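PDB 6E0K: cyclic UMP-AMP synthase from Rhodothermus marinus SG0.5JP17-172, which joins UTP and ATP into the second messenger 3',3'-cUAMP, the signal of a CBASS system that defends bacteria against phage. Local coordinates for residues Q7-R10 against W11-Q14; K22-E25 against S26-A30; D89-W92 against N93-Y96. All coordinates share one frame; numbering follows the deposited sequence.

Interaction 1 (Q7-R10 against W11-Q14); sequences QLER and WSHQ
The amide of Gln7 lies over one face of the Trp11 indole: its NE2 sits 3.1 Å from Trp11 NE1, two donors that cannot bond to each other. The amide plane is turned 33° from the ring. Arg10 NH2 donates a weak bond to Gln7 OE1, which leaves NE2 turned to the indole. Behind the amide, Gln7 CG rests 4.0 Å from the centroid of the six-membered ring, almost straight above it, a CH-pi contact. With CG anti to the backbone N (chi1 179°) and a bend at chi2, the Gln7 chain folds back over the indole. Leu8 CD2 touches the benzo part at Trp11 CE3, 3.8 Å away. All this happens on the last turn of helix 5-11, where Trp11 N still makes the regular bond to Gln7 O but Ser12 N is held weakly by both Leu8 O and Glu9 O. Ser12 OG donates to Glu9 O at 2.7 Å, in the carbonyl plane and on a lone pair, giving that carbonyl a second donor. His13, already past the helix, turns its ring back: His13 NE2 donates to Glu9 OE1 at 2.9 Å on the syn side but well out of the carboxylate plane, the bond bent (135°), while Arg10 CA lies over the imidazole face. Trp11 meets Tyr199 and Ala196 of helix 186-202, and Leu8 packs on Phe231 and Phe235 of helix 231-244.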
ATOM      1  N   GLN A   7      -8.004  14.948  20.630  1.00 16.09           N
ATOM      2  CA  GLN A   7      -7.802  13.512  20.497  1.00 15.35           C
ATOM      3  C   GLN A   7      -7.663  13.116  19.035  1.00 16.26           C
ATOM      4  O   GLN A   7      -6.776  12.333  18.680  1.00 15.52           O
ATOM      5  CB  GLN A   7      -8.961  12.751  21.150  1.00 16.61           C
ATOM      6  CG  GLN A   7      -8.841  11.234  21.045  1.00 18.65           C
ATOM      7  CD  GLN A   7      -7.620  10.701  21.767  1.00 19.77           C
ATOM      8  OE1 GLN A   7      -7.626  10.554  22.991  1.00 26.36           O
ATOM      9  NE2 GLN A   7      -6.558  10.428  21.017  1.00 17.59           N
ATOM     10  N   LEU A   8      -8.536  13.638  18.174  1.00 14.44           N
ATOM     11  CA  LEU A   8      -8.410  13.344  16.752  1.00 12.23           C
ATOM     12  C   LEU A   8      -7.089  13.860  16.204  1.00 15.17           C
ATOM     13  O   LEU A   8      -6.448  13.191  15.385  1.00 13.43           O
ATOM     14  CB  LEU A   8      -9.582  13.956  15.991  1.00 13.54           C
ATOM     15  CG  LEU A   8     -10.956  13.460  16.440  1.00 13.95           C
ATOM     16  CD1 LEU A   8     -12.035  14.241  15.708  1.00 17.43           C
ATOM     17  CD2 LEU A   8     -11.093  11.968  16.147  1.00 13.55           C
ATOM     18  N   GLU A   9      -6.653  15.037  16.662  1.00 14.82           N
ATOM     19  CA  GLU A   9      -5.390  15.583  16.170  1.00 16.26           C
ATOM     20  C   GLU A   9      -4.213  14.709  16.589  1.00 16.15           C
ATOM     21  O   GLU A   9      -3.302  14.469  15.790  1.00 13.77           O
ATOM     22  CB  GLU A   9      -5.205  17.020  16.663  1.00 16.28           C
ATOM     23  CG  GLU A   9      -4.128  17.817  15.900  1.00 17.87           C
ATOM     24  CD  GLU A   9      -2.709  17.500  16.348  1.00 24.72           C
ATOM     25  OE1 GLU A   9      -2.517  17.097  17.515  1.00 25.47           O
ATOM     26  OE2 GLU A   9      -1.782  17.654  15.525  1.00 28.14           O
ATOM     27  N   ARG A  10      -4.211  14.215  17.830  1.00 15.37           N
ATOM     28  CA  ARG A  10      -3.164  13.278  18.237  1.00 15.79           C
ATOM     29  C   ARG A  10      -3.166  12.030  17.360  1.00 15.01           C
ATOM     30  O   ARG A  10      -2.106  11.543  16.942  1.00 16.27           O
ATOM     31  CB  ARG A  10      -3.345  12.895  19.711  1.00 17.92           C
ATOM     32  CG  ARG A  10      -2.835  13.932  20.693  1.00 24.39           C
ATOM     33  CD  ARG A  10      -2.680  13.334  22.093  1.00 25.11           C
ATOM     34  NE  ARG A  10      -3.954  12.869  22.632  1.00 28.79           N
ATOM     35  CZ  ARG A  10      -4.860  13.666  23.188  1.00 25.39           C
ATOM     36  NH1 ARG A  10      -4.633  14.969  23.268  1.00 27.46           N
ATOM     37  NH2 ARG A  10      -5.998  13.166  23.658  1.00 24.71           N
ATOM     38  N   TRP A  11      -4.355  11.498  17.069  1.00 13.18           N
ATOM     39  CA  TRP A  11      -4.450  10.330  16.209  1.00 13.53           C
ATOM     40  C   TRP A  11      -3.961  10.611  14.794  1.00 13.72           C
ATOM     41  O   TRP A  11      -3.562   9.674  14.091  1.00 14.16           O
ATOM     42  CB  TRP A  11      -5.900   9.842  16.175  1.00 12.97           C
ATOM     43  CG  TRP A  11      -6.339   9.066  17.384  1.00 11.60           C
ATOM     44  CD1 TRP A  11      -5.546   8.481  18.330  1.00 16.28           C
ATOM     45  CD2 TRP A  11      -7.689   8.771  17.746  1.00 12.45           C
ATOM     46  NE1 TRP A  11      -6.331   7.839  19.270  1.00 17.65           N
ATOM     47  CE2 TRP A  11      -7.649   8.005  18.931  1.00 14.72           C
ATOM     48  CE3 TRP A  11      -8.931   9.077  17.176  1.00 13.48           C
ATOM     49  CZ2 TRP A  11      -8.806   7.567  19.577  1.00 15.86           C
ATOM     50  CZ3 TRP A  11     -10.082   8.630  17.815  1.00 14.79           C
ATOM     51  CH2 TRP A  11     -10.007   7.884  19.003  1.00 13.90           C
ATOM     52  N   SER A  12      -3.959  11.876  14.363  1.00 12.44           N
ATOM     53  CA  SER A  12      -3.472  12.204  13.027  1.00 12.65           C
ATOM     54  C   SER A  12      -1.949  12.232  12.923  1.00 15.14           C
ATOM     55  O   SER A  12      -1.435  12.384  11.809  1.00 12.73           O
ATOM     56  CB  SER A  12      -4.020  13.558  12.566  1.00 13.24           C
ATOM     57  OG  SER A  12      -3.272  14.635  13.143  1.00 14.52           O
ATOM     58  N   HIS A  13      -1.219  12.111  14.031  1.00 12.71           N
ATOM     59  CA  HIS A  13       0.235  12.236  13.955  1.00 13.71           C
ATOM     60  C   HIS A  13       0.867  11.102  13.157  1.00 13.20           C
ATOM     61  O   HIS A  13       0.427   9.953  13.199  1.00 15.29           O
ATOM     62  CB  HIS A  13       0.848  12.254  15.347  1.00 16.93           C
ATOM     63  CG  HIS A  13       0.489  13.468  16.138  1.00 17.57           C
ATOM     64  ND1 HIS A  13       0.787  13.593  17.480  1.00 22.56           N
ATOM     65  CD2 HIS A  13      -0.129  14.618  15.779  1.00 19.46           C
ATOM     66  CE1 HIS A  13       0.352  14.762  17.916  1.00 23.72           C
ATOM     67  NE2 HIS A  13      -0.201  15.406  16.904  1.00 22.00           N
ATOM     68  N   GLN A  14       1.947  11.437  12.462  1.00 12.74           N
ATOM     69  CA  GLN A  14       2.731  10.453  11.736  1.00 14.75           C
ATOM     70  C   GLN A  14       3.842   9.908  12.624  1.00 14.64           C
ATOM     71  O   GLN A  14       4.467  10.651  13.385  1.00 16.35           O
ATOM     72  CB  GLN A  14       3.325  11.089  10.481  1.00 10.69           C
ATOM     73  CG  GLN A  14       3.902  10.079   9.479  1.00 11.27           C
ATOM     74  CD  GLN A  14       4.590  10.740   8.306  1.00 13.86           C
ATOM     75  OE1 GLN A  14       4.540  11.971   8.132  1.00 15.84           O
ATOM     76  NE2 GLN A  14       5.235   9.927   7.482  1.00 14.60           N
TER

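Interaction 2 (K22-E25 against S26-A30); sequences KTHE and SIRAA
From Lys22 to Ala29 the backbone is unbroken alpha helix, the carbonyls of Lys22, Thr23, His24 and Glu25 each accepting the N-H four residues on, with the Ile27 N to Thr23 O bond nearly straight at 171°. One turn apart, His24 and Arg28 bring their side chains together: His24 NE2 comes over one face of the guanidinium, 3.2 Å from Arg28 NH2, the planes 62° apart. The angle is too poor for a hydrogen bond between them; instead both nitrogens donate to the same acceptor, Val43 O of strand 42-45, consistent with their closeness. Each chain leaves its backbone with CG anti to N, and a bend at chi3 turns the Arg28 guanidinium so that one face looks to His24 NE2. Around the helix, Ser26 CB sits 3.3 Å from Lys22 O, while its OG bonds to Tyr107 OH of helix 92-107. The Ile27 side chain packs on Val43 and Val63. This is a helix laid against the sheet of the nucleotidyltransferase fold; the side chain of Thr23 is about 8 Å from that of Asp60, a magnesium-binding residue, and that of Ile27 about 8 Å from that of Leu119, a UTP-binding residue.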
ATOM      1  N   LYS A  22      16.495   5.035   6.368  1.00 12.12           N
ATOM      2  CA  LYS A  22      17.816   4.413   6.410  1.00 11.39           C
ATOM      3  C   LYS A  22      17.749   2.940   6.050  1.00 13.37           C
ATOM      4  O   LYS A  22      18.715   2.403   5.489  1.00 12.18           O
ATOM      5  CB  LYS A  22      18.443   4.562   7.795  1.00 13.82           C
ATOM      6  CG  LYS A  22      18.663   5.991   8.233  1.00 22.76           C
ATOM      7  CD  LYS A  22      19.499   6.733   7.251  1.00 30.22           C
ATOM      8  CE  LYS A  22      20.920   6.231   7.261  1.00 33.01           C
ATOM      9  NZ  LYS A  22      21.830   7.291   6.756  1.00 33.73           N
ATOM     10  N   THR A  23      16.635   2.273   6.370  1.00 11.80           N
ATOM     11  CA  THR A  23      16.456   0.886   5.943  1.00 10.94           C
ATOM     12  C   THR A  23      16.445   0.799   4.426  1.00 14.71           C
ATOM     13  O   THR A  23      17.102  -0.063   3.825  1.00 11.67           O
ATOM     14  CB  THR A  23      15.156   0.324   6.531  1.00 10.93           C
ATOM     15  OG1 THR A  23      15.195   0.438   7.957  1.00 12.18           O
ATOM     16  CG2 THR A  23      14.963  -1.153   6.152  1.00 13.30           C
ATOM     17  N   HIS A  24      15.704   1.705   3.789  1.00 14.04           N
ATOM     18  CA  HIS A  24      15.685   1.797   2.333  1.00 14.23           C
ATOM     19  C   HIS A  24      17.092   2.019   1.777  1.00 13.17           C
ATOM     20  O   HIS A  24      17.539   1.312   0.855  1.00 13.69           O
ATOM     21  CB  HIS A  24      14.733   2.937   1.952  1.00 13.00           C
ATOM     22  CG  HIS A  24      14.683   3.239   0.493  1.00 13.46           C
ATOM     23  ND1 HIS A  24      14.283   4.467   0.008  1.00 20.88           N
ATOM     24  CD2 HIS A  24      14.923   2.463  -0.592  1.00 14.96           C
ATOM     25  CE1 HIS A  24      14.305   4.442  -1.314  1.00 20.49           C
ATOM     26  NE2 HIS A  24      14.702   3.241  -1.701  1.00 17.17           N
ATOM     27  N   GLU A  25      17.816   2.984   2.350  1.00 12.69           N
ATOM     28  CA  GLU A  25      19.163   3.285   1.878  1.00 13.22           C
ATOM     29  C   GLU A  25      20.094   2.104   2.096  1.00 13.77           C
ATOM     30  O   GLU A  25      20.980   1.856   1.276  1.00 14.02           O
ATOM     31  CB  GLU A  25      19.697   4.531   2.588  1.00 17.06           C
ATOM     32  CG  GLU A  25      18.884   5.786   2.276  1.00 24.32           C
ATOM     33  CD  GLU A  25      19.312   7.002   3.090  1.00 43.54           C
ATOM     34  OE1 GLU A  25      20.290   6.903   3.862  1.00 46.74           O
ATOM     35  OE2 GLU A  25      18.663   8.063   2.949  1.00 48.90           O
ATOM     36  N   SER A  26      19.878   1.341   3.169  1.00 11.60           N
ATOM     37  CA  SER A  26      20.687   0.145   3.408  1.00 13.05           C
ATOM     38  C   SER A  26      20.473  -0.915   2.328  1.00 11.65           C
ATOM     39  O   SER A  26      21.444  -1.459   1.787  1.00 13.21           O
ATOM     40  CB  SER A  26      20.367  -0.426   4.791  1.00 14.77           C
ATOM     41  OG  SER A  26      21.158  -1.572   5.063  1.00 14.57           O
ATOM     42  N   ILE A  27      19.212  -1.249   2.025  1.00 11.32           N
ATOM     43  CA  ILE A  27      18.940  -2.206   0.949  1.00 11.31           C
ATOM     44  C   ILE A  27      19.558  -1.726  -0.359  1.00 13.09           C
ATOM     45  O   ILE A  27      20.174  -2.507  -1.101  1.00 13.51           O
ATOM     46  CB  ILE A  27      17.427  -2.432   0.798  1.00 12.91           C
ATOM     47  CG1 ILE A  27      16.823  -3.002   2.097  1.00 16.13           C
ATOM     48  CG2 ILE A  27      17.151  -3.338  -0.406  1.00 14.18           C
ATOM     49  CD1 ILE A  27      17.278  -4.413   2.414  1.00 16.49           C
ATOM     50  N   ARG A  28      19.398  -0.435  -0.666  1.00 12.19           N
ATOM     51  CA  ARG A  28      19.971   0.108  -1.895  1.00 12.17           C
ATOM     52  C   ARG A  28      21.481  -0.065  -1.912  1.00 12.58           C
ATOM     53  O   ARG A  28      22.065  -0.438  -2.936  1.00 13.39           O
ATOM     54  CB  ARG A  28      19.597   1.587  -2.019  1.00 16.56           C
ATOM     55  CG  ARG A  28      20.189   2.293  -3.218  1.00 22.19           C
ATOM     56  CD  ARG A  28      19.695   3.736  -3.242  1.00 30.30           C
ATOM     57  NE  ARG A  28      18.329   3.820  -3.758  1.00 35.06           N
ATOM     58  CZ  ARG A  28      17.483   4.807  -3.484  1.00 40.43           C
ATOM     59  NH1 ARG A  28      17.858   5.799  -2.684  1.00 33.75           N
ATOM     60  NH2 ARG A  28      16.262   4.799  -4.006  1.00 36.41           N
ATOM     61  N   ALA A  29      22.135   0.196  -0.780  1.00 12.77           N
ATOM     62  CA  ALA A  29      23.581   0.064  -0.727  1.00 13.49           C
ATOM     63  C   ALA A  29      24.018  -1.387  -0.902  1.00 13.07           C
ATOM     64  O   ALA A  29      25.050  -1.659  -1.524  1.00 14.69           O
ATOM     65  CB  ALA A  29      24.092   0.635   0.602  1.00 14.58           C
ATOM     66  N   ALA A  30      23.246  -2.331  -0.355  1.00 14.57           N
ATOM     67  CA  ALA A  30      23.551  -3.745  -0.553  1.00 15.81           C
ATOM     68  C   ALA A  30      23.519  -4.101  -2.036  1.00 13.06           C
ATOM     69  O   ALA A  30      24.413  -4.784  -2.552  1.00 17.58           O
ATOM     70  CB  ALA A  30      22.559  -4.605   0.235  1.00 16.25           C
TER

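Interaction 3 (D89-W92 against N93-Y96); sequences DYTW and NDFY
Thr91 and Asp94 bind each other's backbone at the start of helix 92-107. Thr91 OG1 accepts from Asp94 N at 2.9 Å, and Asp94 OD2 from Thr91 N at 3.1 Å, met on the anti side of the carboxylate and 30° out of its plane. The threonine manages this because OG1 stands between its own N and carbonyl carbon (chi1 64°). The Tyr90 ring packs against the first turn: Phe95 N lies over one face, Tyr90 CD1 touches Asp94 CB at 3.7 Å, and Tyr90 OH reaches the edge of the Phe95 ring in plane, 3.6 Å from Phe95 CD1, while hydrogen-bonding to Asp98 OD2. Trp92 and Tyr96 run alongside each other, Tyr96 CB and CG over one face of the indole, offset toward its rim; with planes at 46° the rings are neither stacked nor edge-on, and Trp92 CZ2 meets Tyr96 CD2 at 3.6 Å. Both pack on the sheet: Trp92 NE1 bonds to Val132 O, Tyr96 touches Val132, and Trp92 meets Phe155 and Tyr156 of strand 150-157. The Tyr96 side chain is about 4 Å from that of UTP-binding Leu119. Bonds both ways between the N-cap Thr91 and Asp94 make this a capping box.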
ATOM      1  N   ASP A  89      16.026 -13.377 -22.070  1.00 17.70           N
ATOM      2  CA  ASP A  89      16.489 -14.671 -21.593  1.00 16.86           C
ATOM      3  C   ASP A  89      16.719 -14.673 -20.091  1.00 18.25           C
ATOM      4  O   ASP A  89      16.925 -15.741 -19.513  1.00 20.94           O
ATOM      5  CB  ASP A  89      17.761 -15.094 -22.332  1.00 24.42           C
ATOM      6  CG  ASP A  89      18.917 -14.129 -22.135  1.00 31.96           C
ATOM      7  OD1 ASP A  89      18.781 -13.134 -21.392  1.00 40.47           O
ATOM      8  OD2 ASP A  89      19.981 -14.372 -22.743  1.00 43.25           O
ATOM      9  N   TYR A  90      16.639 -13.505 -19.463  1.00 14.42           N
ATOM     10  CA  TYR A  90      16.797 -13.338 -18.029  1.00 14.90           C
ATOM     11  C   TYR A  90      15.403 -13.304 -17.421  1.00 13.87           C
ATOM     12  O   TYR A  90      14.585 -12.445 -17.778  1.00 16.65           O
ATOM     13  CB  TYR A  90      17.558 -12.043 -17.766  1.00 14.79           C
ATOM     14  CG  TYR A  90      17.990 -11.743 -16.352  1.00 15.46           C
ATOM     15  CD1 TYR A  90      18.954 -12.504 -15.717  1.00 13.93           C
ATOM     16  CD2 TYR A  90      17.475 -10.637 -15.690  1.00 19.32           C
ATOM     17  CE1 TYR A  90      19.390 -12.172 -14.437  1.00 16.43           C
ATOM     18  CE2 TYR A  90      17.890 -10.307 -14.423  1.00 19.40           C
ATOM     19  CZ  TYR A  90      18.836 -11.073 -13.804  1.00 15.75           C
ATOM     20  OH  TYR A  90      19.271 -10.735 -12.535  1.00 17.37           O
ATOM     21  N   THR A  91      15.123 -14.247 -16.536  1.00 13.13           N
ATOM     22  CA  THR A  91      13.771 -14.438 -16.031  1.00 12.87           C
ATOM     23  C   THR A  91      13.593 -13.798 -14.660  1.00 15.46           C
ATOM     24  O   THR A  91      14.553 -13.435 -13.987  1.00 14.37           O
ATOM     25  CB  THR A  91      13.446 -15.924 -15.913  1.00 13.82           C
ATOM     26  OG1 THR A  91      14.309 -16.507 -14.935  1.00 14.76           O
ATOM     27  CG2 THR A  91      13.652 -16.640 -17.251  1.00 14.30           C
ATOM     28  N   TRP A  92      12.328 -13.710 -14.231  1.00 13.58           N
ATOM     29  CA  TRP A  92      12.071 -13.286 -12.859  1.00 14.01           C
ATOM     30  C   TRP A  92      12.772 -14.216 -11.876  1.00 13.17           C
ATOM     31  O   TRP A  92      13.345 -13.765 -10.874  1.00 14.65           O
ATOM     32  CB  TRP A  92      10.557 -13.237 -12.598  1.00 15.91           C
ATOM     33  CG  TRP A  92      10.206 -12.937 -11.185  1.00 14.04           C
ATOM     34  CD1 TRP A  92      10.006 -11.698 -10.630  1.00 13.97           C
ATOM     35  CD2 TRP A  92      10.045 -13.881 -10.125  1.00 15.65           C
ATOM     36  NE1 TRP A  92       9.717 -11.821  -9.296  1.00 13.51           N
ATOM     37  CE2 TRP A  92       9.740 -13.149  -8.956  1.00 16.59           C
ATOM     38  CE3 TRP A  92      10.126 -15.274 -10.048  1.00 18.35           C
ATOM     39  CZ2 TRP A  92       9.513 -13.764  -7.730  1.00 19.45           C
ATOM     40  CZ3 TRP A  92       9.905 -15.881  -8.824  1.00 20.22           C
ATOM     41  CH2 TRP A  92       9.600 -15.130  -7.686  1.00 21.63           C
ATOM     42  N   ASN A  93      12.757 -15.518 -12.168  1.00 14.08           N
ATOM     43  CA  ASN A  93      13.431 -16.494 -11.325  1.00 14.88           C
ATOM     44  C   ASN A  93      14.934 -16.210 -11.231  1.00 16.68           C
ATOM     45  O   ASN A  93      15.516 -16.239 -10.137  1.00 16.21           O
ATOM     46  CB  ASN A  93      13.142 -17.886 -11.892  1.00 18.85           C
ATOM     47  CG  ASN A  93      13.740 -18.993 -11.077  1.00 25.06           C
ATOM     48  OD1 ASN A  93      13.567 -19.053  -9.862  1.00 31.52           O
ATOM     49  ND2 ASN A  93      14.446 -19.893 -11.746  1.00 25.95           N
ATOM     50  N   ASP A  94      15.579 -15.924 -12.375  1.00 15.02           N
ATOM     51  CA  ASP A  94      16.993 -15.555 -12.377  1.00 15.15           C
ATOM     52  C   ASP A  94      17.228 -14.304 -11.551  1.00 16.09           C
ATOM     53  O   ASP A  94      18.184 -14.224 -10.767  1.00 15.70           O
ATOM     54  CB  ASP A  94      17.483 -15.288 -13.809  1.00 15.17           C
ATOM     55  CG  ASP A  94      17.555 -16.522 -14.674  1.00 21.52           C
ATOM     56  OD1 ASP A  94      17.886 -17.633 -14.193  1.00 18.03           O
ATOM     57  OD2 ASP A  94      17.309 -16.344 -15.888  1.00 20.82           O
ATOM     58  N   PHE A  95      16.395 -13.289 -11.774  1.00 13.30           N
ATOM     59  CA  PHE A  95      16.548 -12.016 -11.084  1.00 13.26           C
ATOM     60  C   PHE A  95      16.411 -12.197  -9.582  1.00 16.27           C
ATOM     61  O   PHE A  95      17.220 -11.678  -8.808  1.00 14.51           O
ATOM     62  CB  PHE A  95      15.505 -11.035 -11.616  1.00 16.05           C
ATOM     63  CG  PHE A  95      15.491  -9.719 -10.903  1.00 13.36           C
ATOM     64  CD1 PHE A  95      16.639  -8.959 -10.823  1.00 15.46           C
ATOM     65  CD2 PHE A  95      14.315  -9.236 -10.359  1.00 14.08           C
ATOM     66  CE1 PHE A  95      16.621  -7.733 -10.181  1.00 13.57           C
ATOM     67  CE2 PHE A  95      14.282  -8.013  -9.727  1.00 12.34           C
ATOM     68  CZ  PHE A  95      15.451  -7.272  -9.653  1.00 12.44           C
ATOM     69  N   TYR A  96      15.382 -12.935  -9.156  1.00 14.92           N
ATOM     70  CA  TYR A  96      15.184 -13.232  -7.743  1.00 16.41           C
ATOM     71  C   TYR A  96      16.446 -13.842  -7.128  1.00 16.34           C
ATOM     72  O   TYR A  96      16.900 -13.423  -6.054  1.00 14.97           O
ATOM     73  CB  TYR A  96      13.981 -14.171  -7.607  1.00 17.47           C
ATOM     74  CG  TYR A  96      13.553 -14.437  -6.205  1.00 23.76           C
ATOM     75  CD1 TYR A  96      14.244 -15.342  -5.401  1.00 36.07           C
ATOM     76  CD2 TYR A  96      12.449 -13.805  -5.681  1.00 24.15           C
ATOM     77  CE1 TYR A  96      13.860 -15.584  -4.093  1.00 42.11           C
ATOM     78  CE2 TYR A  96      12.062 -14.051  -4.388  1.00 26.48           C
ATOM     79  CZ  TYR A  96      12.778 -14.947  -3.587  1.00 38.00           C
ATOM     80  OH  TYR A  96      12.378 -15.183  -2.276  1.00 48.51           O
TER
HETATM   81  O   HOH W   1      19.342 -16.389 -17.359  1.00 32.24           O

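The three contacts follow one another in the chain, each complete before the next begins. Interaction 1 ends helix 5-11, interaction 2 lies within the next helix, 18-32, and interaction 3 opens helix 92-107. Interactions 2 and 3 have centres 22 Å apart; their helices touch, Ala30 packing on Leu103 and Tyr106, and both rest on strand 61-68, interaction 2 also on 42-45 and interaction 3 on 127-138. The centre of interaction 1 is 30 Å from that of interaction 2 and 44 Å from that of interaction 3, among helices 186-202, 231-244 and 269-285. Trp11 lies about 8 Å, side chain to side chain, from ATP-binding Lys194, while interactions 2 and 3 lie near UTP-binding Leu119.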